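Local coordinates for SusD homolog (Bacteroides thetaiotaomicron, PDB 3SGH), which probably binds glycans at the cell surface as a SusD-like outer-membrane lipoprotein, handing them to a partner transporter for uptake, at residues A[109-113]-A[125-129]; A[133-137]-A[466-471]. All coordinates share one frame; numbering follows the deposited sequence.

Contact 1: A[109-113]-A[125-129]; sequences RVYGM and YTQMK
Arg109, on helix 100-120, lays its guanidinium flat over the ring of Tyr125 in the loop that follows the helix. Its CB points toward that loop, and with CG anti to the backbone N (chi1 -174°) and the chain extended as far as NE, the side chain runs out over the tyrosine. CG and CD of Arg109 pass Tyr125 CE1 at the limit of contact, and Arg109 NE comes to 3.6 Å from Tyr125 CE1. CZ of Arg109 stands over the ring face, 4.0 Å from the Tyr125 centroid, with the two planes 12° apart: a stacked cation-pi pair. At the tip the two nitrogens part. NH2 of Arg109 reaches back to the backbone O of Tyr125 at 3.1 Å, a weak, bent bond (N-H...O 123°). Near the phenol end, water 1 donates to Tyr125 OH and accepts a weak bond from NH1 of Arg109. Val110 CG2 packs 3.6 Å from Tyr125 OH. Stronger polar partners lie beyond: Arg109 NE bonds to Tyr85 OH, and Tyr125 OH to Asp150 of helix 140-162. A leucine in place of Arg109 would probably leave the ring face without its cation and Tyr85 OH without its N-H donor. The buried charge is probably met in large part by the rings of Tyr125 and Phe88 and by neutral oxygens, Asp150 being a long, weak ion-pair partner.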
loop_
_atom_site.group_PDB
_atom_site.type_symbol
_atom_site.label_atom_id
_atom_site.label_comp_id
_atom_site.label_asym_id
_atom_site.label_seq_id
_atom_site.Cartn_x
_atom_site.Cartn_y
_atom_site.Cartn_z
ATOM N N ARG A 109 -13.496 -7.603 -3.655
ATOM C CA ARG A 109 -12.765 -8.190 -4.783
ATOM C C ARG A 109 -11.907 -7.171 -5.484
ATOM O O ARG A 109 -10.750 -7.408 -5.700
ATOM C CB ARG A 109 -13.744 -8.773 -5.784
ATOM C CG ARG A 109 -13.123 -9.535 -6.947
ATOM C CD ARG A 109 -14.181 -9.991 -7.854
ATOM N NE ARG A 109 -13.644 -10.702 -9.012
ATOM C CZ ARG A 109 -14.220 -10.772 -10.200
ATOM N NH1 ARG A 109 -15.328 -10.071 -10.483
ATOM N NH2 ARG A 109 -13.623 -11.497 -11.132
ATOM N N VAL A 110 -12.486 -6.009 -5.822
ATOM C CA VAL A 110 -11.700 -4.962 -6.440
ATOM C C VAL A 110 -10.526 -4.588 -5.510
ATOM O O VAL A 110 -9.420 -4.417 -5.998
ATOM C CB VAL A 110 -12.527 -3.717 -6.826
ATOM C CG1 VAL A 110 -11.566 -2.501 -7.159
ATOM C CG2 VAL A 110 -13.544 -4.007 -8.001
ATOM N N TYR A 111 -10.735 -4.448 -4.200
ATOM C CA TYR A 111 -9.648 -4.023 -3.268
ATOM C C TYR A 111 -8.468 -5.005 -3.351
ATOM O O TYR A 111 -7.283 -4.618 -3.482
ATOM C CB TYR A 111 -10.111 -3.894 -1.793
ATOM C CG TYR A 111 -9.083 -3.105 -1.015
ATOM C CD1 TYR A 111 -7.981 -3.734 -0.385
ATOM C CD2 TYR A 111 -9.160 -1.722 -0.973
ATOM C CE1 TYR A 111 -7.014 -2.959 0.276
ATOM C CE2 TYR A 111 -8.217 -0.966 -0.313
ATOM C CZ TYR A 111 -7.156 -1.587 0.310
ATOM O OH TYR A 111 -6.205 -0.795 0.921
ATOM N N GLY A 112 -8.803 -6.275 -3.344
ATOM C CA GLY A 112 -7.812 -7.313 -3.326
ATOM C C GLY A 112 -7.092 -7.413 -4.646
ATOM O O GLY A 112 -5.879 -7.617 -4.691
HETATM N N MSE A 113 -7.857 -7.315 -5.727
HETATM C CA MSE A 113 -7.297 -7.511 -7.041
HETATM C C MSE A 113 -6.551 -6.275 -7.553
HETATM O O MSE A 113 -5.639 -6.411 -8.379
HETATM C CB MSE A 113 -8.363 -7.963 -8.022
HETATM C CG MSE A 113 -8.894 -9.386 -7.641
HETATM SE SE MSE A 113 -7.493 -10.739 -7.670
HETATM C CE MSE A 113 -7.620 -11.376 -5.869
ATOM N N TYR A 125 -9.474 -11.994 -14.420
ATOM C CA TYR A 125 -10.492 -11.194 -13.763
ATOM C C TYR A 125 -11.814 -11.307 -14.540
ATOM O O TYR A 125 -12.708 -12.042 -14.095
ATOM C CB TYR A 125 -9.996 -9.745 -13.537
ATOM C CG TYR A 125 -10.944 -8.888 -12.716
ATOM C CD1 TYR A 125 -10.838 -8.826 -11.336
ATOM C CD2 TYR A 125 -11.969 -8.174 -13.333
ATOM C CE1 TYR A 125 -11.718 -8.066 -10.566
ATOM C CE2 TYR A 125 -12.876 -7.404 -12.549
ATOM C CZ TYR A 125 -12.728 -7.379 -11.168
ATOM O OH TYR A 125 -13.595 -6.664 -10.392
ATOM N N THR A 126 -11.896 -10.691 -15.709
ATOM C CA THR A 126 -13.141 -10.664 -16.496
ATOM C C THR A 126 -13.603 -12.037 -16.938
ATOM O O THR A 126 -14.807 -12.294 -16.998
ATOM C CB THR A 126 -13.026 -9.756 -17.722
ATOM O OG1 THR A 126 -12.019 -10.252 -18.596
ATOM C CG2 THR A 126 -12.654 -8.335 -17.324
ATOM N N GLN A 127 -12.645 -12.920 -17.194
ATOM C CA GLN A 127 -12.913 -14.231 -17.786
ATOM C C GLN A 127 -13.023 -15.340 -16.751
ATOM O O GLN A 127 -13.176 -16.493 -17.111
ATOM C CB GLN A 127 -11.809 -14.590 -18.783
ATOM C CG GLN A 127 -11.661 -13.592 -19.926
ATOM C CD GLN A 127 -12.969 -13.325 -20.611
ATOM O OE1 GLN A 127 -13.499 -14.186 -21.322
ATOM N NE2 GLN A 127 -13.497 -12.124 -20.424
HETATM N N MSE A 128 -12.927 -15.005 -15.466
HETATM C CA MSE A 128 -13.076 -16.024 -14.446
HETATM C C MSE A 128 -14.501 -16.504 -14.308
HETATM O O MSE A 128 -15.456 -15.710 -14.416
HETATM C CB MSE A 128 -12.598 -15.514 -13.137
HETATM C CG MSE A 128 -11.152 -15.281 -13.185
HETATM SE SE MSE A 128 -10.675 -14.566 -11.509
HETATM C CE MSE A 128 -10.641 -16.178 -10.467
ATOM N N LYS A 129 -14.627 -17.816 -14.100
ATOM C CA LYS A 129 -15.895 -18.501 -13.885
ATOM C C LYS A 129 -15.835 -19.378 -12.623
ATOM O O LYS A 129 -14.818 -20.015 -12.345
ATOM C CB LYS A 129 -16.235 -19.381 -15.091
ATOM C CG LYS A 129 -16.451 -18.612 -16.392
ATOM C CD LYS A 129 -16.873 -19.537 -17.564
ATOM C CE LYS A 129 -16.677 -18.872 -18.946
ATOM N NZ LYS A 129 -16.807 -17.354 -18.896
HETATM O O HOH W 1 -15.402 -7.300 -8.582
#

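Contact 2: A[133-137]-A[466-471]; sequences TEAPY and NNKANV
The start of helix 468-477, with Asn467 at its N-cap position, meets the loop leading into helix 140-162, where Glu134 centres an inverse gamma turn closed by the bond from Ala135 N to Thr133 O. Asn467 supplies a direct hydrogen bond between them: its CG lies anti to the backbone N (chi1 -167°), which carries the amide to the loop, and ND2 donates to Ala135 O at 3.0 Å, almost straight at 173°. Ala135 O lies in the Asn467 amide plane, whereas ND2 sits tilted 31° from the carbonyl plane of Ala135. The same ND2 lies at the edge of the Tyr137 ring, 3.6 Å from Tyr137 CE1, and also bonds to Glu463, whose carboxylate accepts from Tyr137 OH as well. The amide oxygen is held by Asn470, whose ND2 donates to Asn467 OD1 on a lone pair at 3.0 Å. The Asn470 amide lies alongside the Pro136 ring. Val471 CA sits over one face of the Tyr137 ring, and CG2 of Val471 packs 3.8 Å from CZ of Tyr137. Water 3 links Glu134 O to Asn470 ND2, and water 4 joins Tyr137 N to Asn470 O. Held through both oxygen and nitrogen, the Asn467 amide has its flip state set; neutral amides and waters serve loop backbone groups, while the Glu463 carboxylate holds the Asn467 nitrogen and Tyr137 hydroxyl together and would probably polarise both.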
loop_
_atom_site.group_PDB
_atom_site.type_symbol
_atom_site.label_atom_id
_atom_site.label_comp_id
_atom_site.label_asym_id
_atom_site.label_seq_id
_atom_site.Cartn_x
_atom_site.Cartn_y
_atom_site.Cartn_z
ATOM N N THR A 133 -10.098 -23.416 -12.879
ATOM C CA THR A 133 -8.711 -22.904 -12.685
ATOM C C THR A 133 -8.154 -22.228 -13.928
ATOM O O THR A 133 -7.428 -21.216 -13.825
ATOM C CB THR A 133 -7.722 -24.004 -12.245
ATOM O OG1 THR A 133 -8.089 -24.448 -10.936
ATOM C CG2 THR A 133 -6.264 -23.474 -12.239
ATOM N N GLU A 134 -8.494 -22.765 -15.100
ATOM C CA GLU A 134 -7.825 -22.338 -16.309
ATOM C C GLU A 134 -8.450 -21.074 -16.869
ATOM O O GLU A 134 -8.973 -21.084 -17.968
ATOM C CB GLU A 134 -7.781 -23.472 -17.347
ATOM C CG GLU A 134 -6.960 -24.649 -16.823
ATOM C CD GLU A 134 -6.761 -25.787 -17.810
ATOM O OE1 GLU A 134 -7.232 -25.695 -18.982
ATOM O OE2 GLU A 134 -6.117 -26.783 -17.387
ATOM N N ALA A 135 -8.390 -19.970 -16.130
ATOM C CA ALA A 135 -8.958 -18.723 -16.632
ATOM C C ALA A 135 -7.919 -17.958 -17.426
ATOM O O ALA A 135 -6.797 -17.779 -16.968
ATOM C CB ALA A 135 -9.455 -17.830 -15.481
ATOM N N PRO A 136 -8.307 -17.436 -18.587
ATOM C CA PRO A 136 -7.445 -16.476 -19.270
ATOM C C PRO A 136 -7.146 -15.221 -18.473
ATOM O O PRO A 136 -7.947 -14.776 -17.602
ATOM C CB PRO A 136 -8.242 -16.127 -20.544
ATOM C CG PRO A 136 -9.069 -17.319 -20.784
ATOM C CD PRO A 136 -9.486 -17.773 -19.399
ATOM N N TYR A 137 -5.975 -14.662 -18.748
ATOM C CA TYR A 137 -5.538 -13.433 -18.084
ATOM C C TYR A 137 -6.103 -12.227 -18.822
ATOM O O TYR A 137 -6.181 -12.233 -20.030
ATOM C CB TYR A 137 -4.003 -13.330 -18.036
ATOM C CG TYR A 137 -3.343 -14.157 -16.927
ATOM C CD1 TYR A 137 -3.631 -15.523 -16.760
ATOM C CD2 TYR A 137 -2.448 -13.570 -16.027
ATOM C CE1 TYR A 137 -3.024 -16.271 -15.741
ATOM C CE2 TYR A 137 -1.850 -14.321 -15.018
ATOM C CZ TYR A 137 -2.141 -15.684 -14.896
ATOM O OH TYR A 137 -1.566 -16.447 -13.900
ATOM N N ASN A 466 -0.557 -25.317 -13.659
ATOM C CA ASN A 466 -1.980 -25.638 -13.833
ATOM C C ASN A 466 -2.777 -24.762 -14.776
ATOM O O ASN A 466 -3.933 -25.083 -15.095
ATOM C CB ASN A 466 -2.664 -25.645 -12.476
ATOM C CG ASN A 466 -1.993 -26.603 -11.519
ATOM O OD1 ASN A 466 -2.036 -27.818 -11.726
ATOM N ND2 ASN A 466 -1.356 -26.066 -10.504
ATOM N N ASN A 467 -2.197 -23.644 -15.200
ATOM C CA ASN A 467 -2.864 -22.739 -16.117
ATOM C C ASN A 467 -1.845 -22.281 -17.170
ATOM O O ASN A 467 -1.767 -21.101 -17.531
ATOM C CB ASN A 467 -3.442 -21.567 -15.330
ATOM C CG ASN A 467 -4.428 -20.717 -16.135
ATOM O OD1 ASN A 467 -4.972 -21.144 -17.158
ATOM N ND2 ASN A 467 -4.666 -19.498 -15.655
ATOM N N LYS A 468 -1.094 -23.255 -17.682
ATOM C CA LYS A 468 0.089 -23.004 -18.484
ATOM C C LYS A 468 -0.103 -22.154 -19.759
ATOM O O LYS A 468 0.629 -21.195 -19.977
ATOM C CB LYS A 468 0.713 -24.323 -18.909
ATOM C CG LYS A 468 2.103 -24.185 -19.572
ATOM C CD LYS A 468 2.603 -25.587 -19.978
ATOM C CE LYS A 468 3.790 -25.497 -20.880
ATOM N NZ LYS A 468 4.895 -24.796 -20.176
ATOM N N ALA A 469 -1.038 -22.547 -20.603
ATOM C CA ALA A 469 -1.296 -21.824 -21.848
ATOM C C ALA A 469 -1.681 -20.365 -21.548
ATOM O O ALA A 469 -1.162 -19.434 -22.181
ATOM C CB ALA A 469 -2.419 -22.587 -22.728
ATOM N N ASN A 470 -2.523 -20.127 -20.541
ATOM C CA ASN A 470 -2.971 -18.761 -20.306
ATOM C C ASN A 470 -1.888 -17.889 -19.670
ATOM O O ASN A 470 -1.730 -16.731 -20.021
ATOM C CB ASN A 470 -4.256 -18.747 -19.460
ATOM C CG ASN A 470 -5.460 -19.300 -20.218
ATOM O OD1 ASN A 470 -5.568 -19.102 -21.409
ATOM N ND2 ASN A 470 -6.360 -19.999 -19.530
ATOM N N VAL A 471 -1.127 -18.450 -18.735
ATOM C CA VAL A 471 -0.042 -17.667 -18.130
ATOM C C VAL A 471 1.057 -17.370 -19.169
ATOM O O VAL A 471 1.615 -16.306 -19.188
ATOM C CB VAL A 471 0.489 -18.260 -16.799
ATOM C CG1 VAL A 471 1.393 -19.405 -16.995
ATOM C CG2 VAL A 471 1.169 -17.106 -15.980
HETATM O O HOH W 2 -5.726 -26.958 -14.359
HETATM O O HOH W 3 -8.890 -21.566 -20.511
HETATM O O HOH W 4 -4.105 -15.561 -20.708
#

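From the N terminus, helix 100-120 comes first, and contact 1 closes a short loop by bringing 125-129 back against 109-113. The chain goes straight on into 133-137, before helix 140-162, but its partner in contact 2 arrives more than 300 residues later, at 466-471. The two contacts are in series, neither nested nor crossed, with centres about 14 Å apart. They touch where Met128 and Gln127 pack against Ala135 and Pro136. The linker between two helices of the alpha-alpha superhelix is thereby fastened at its start to the helix it leaves, and further on to helix 468-477 near the C terminus.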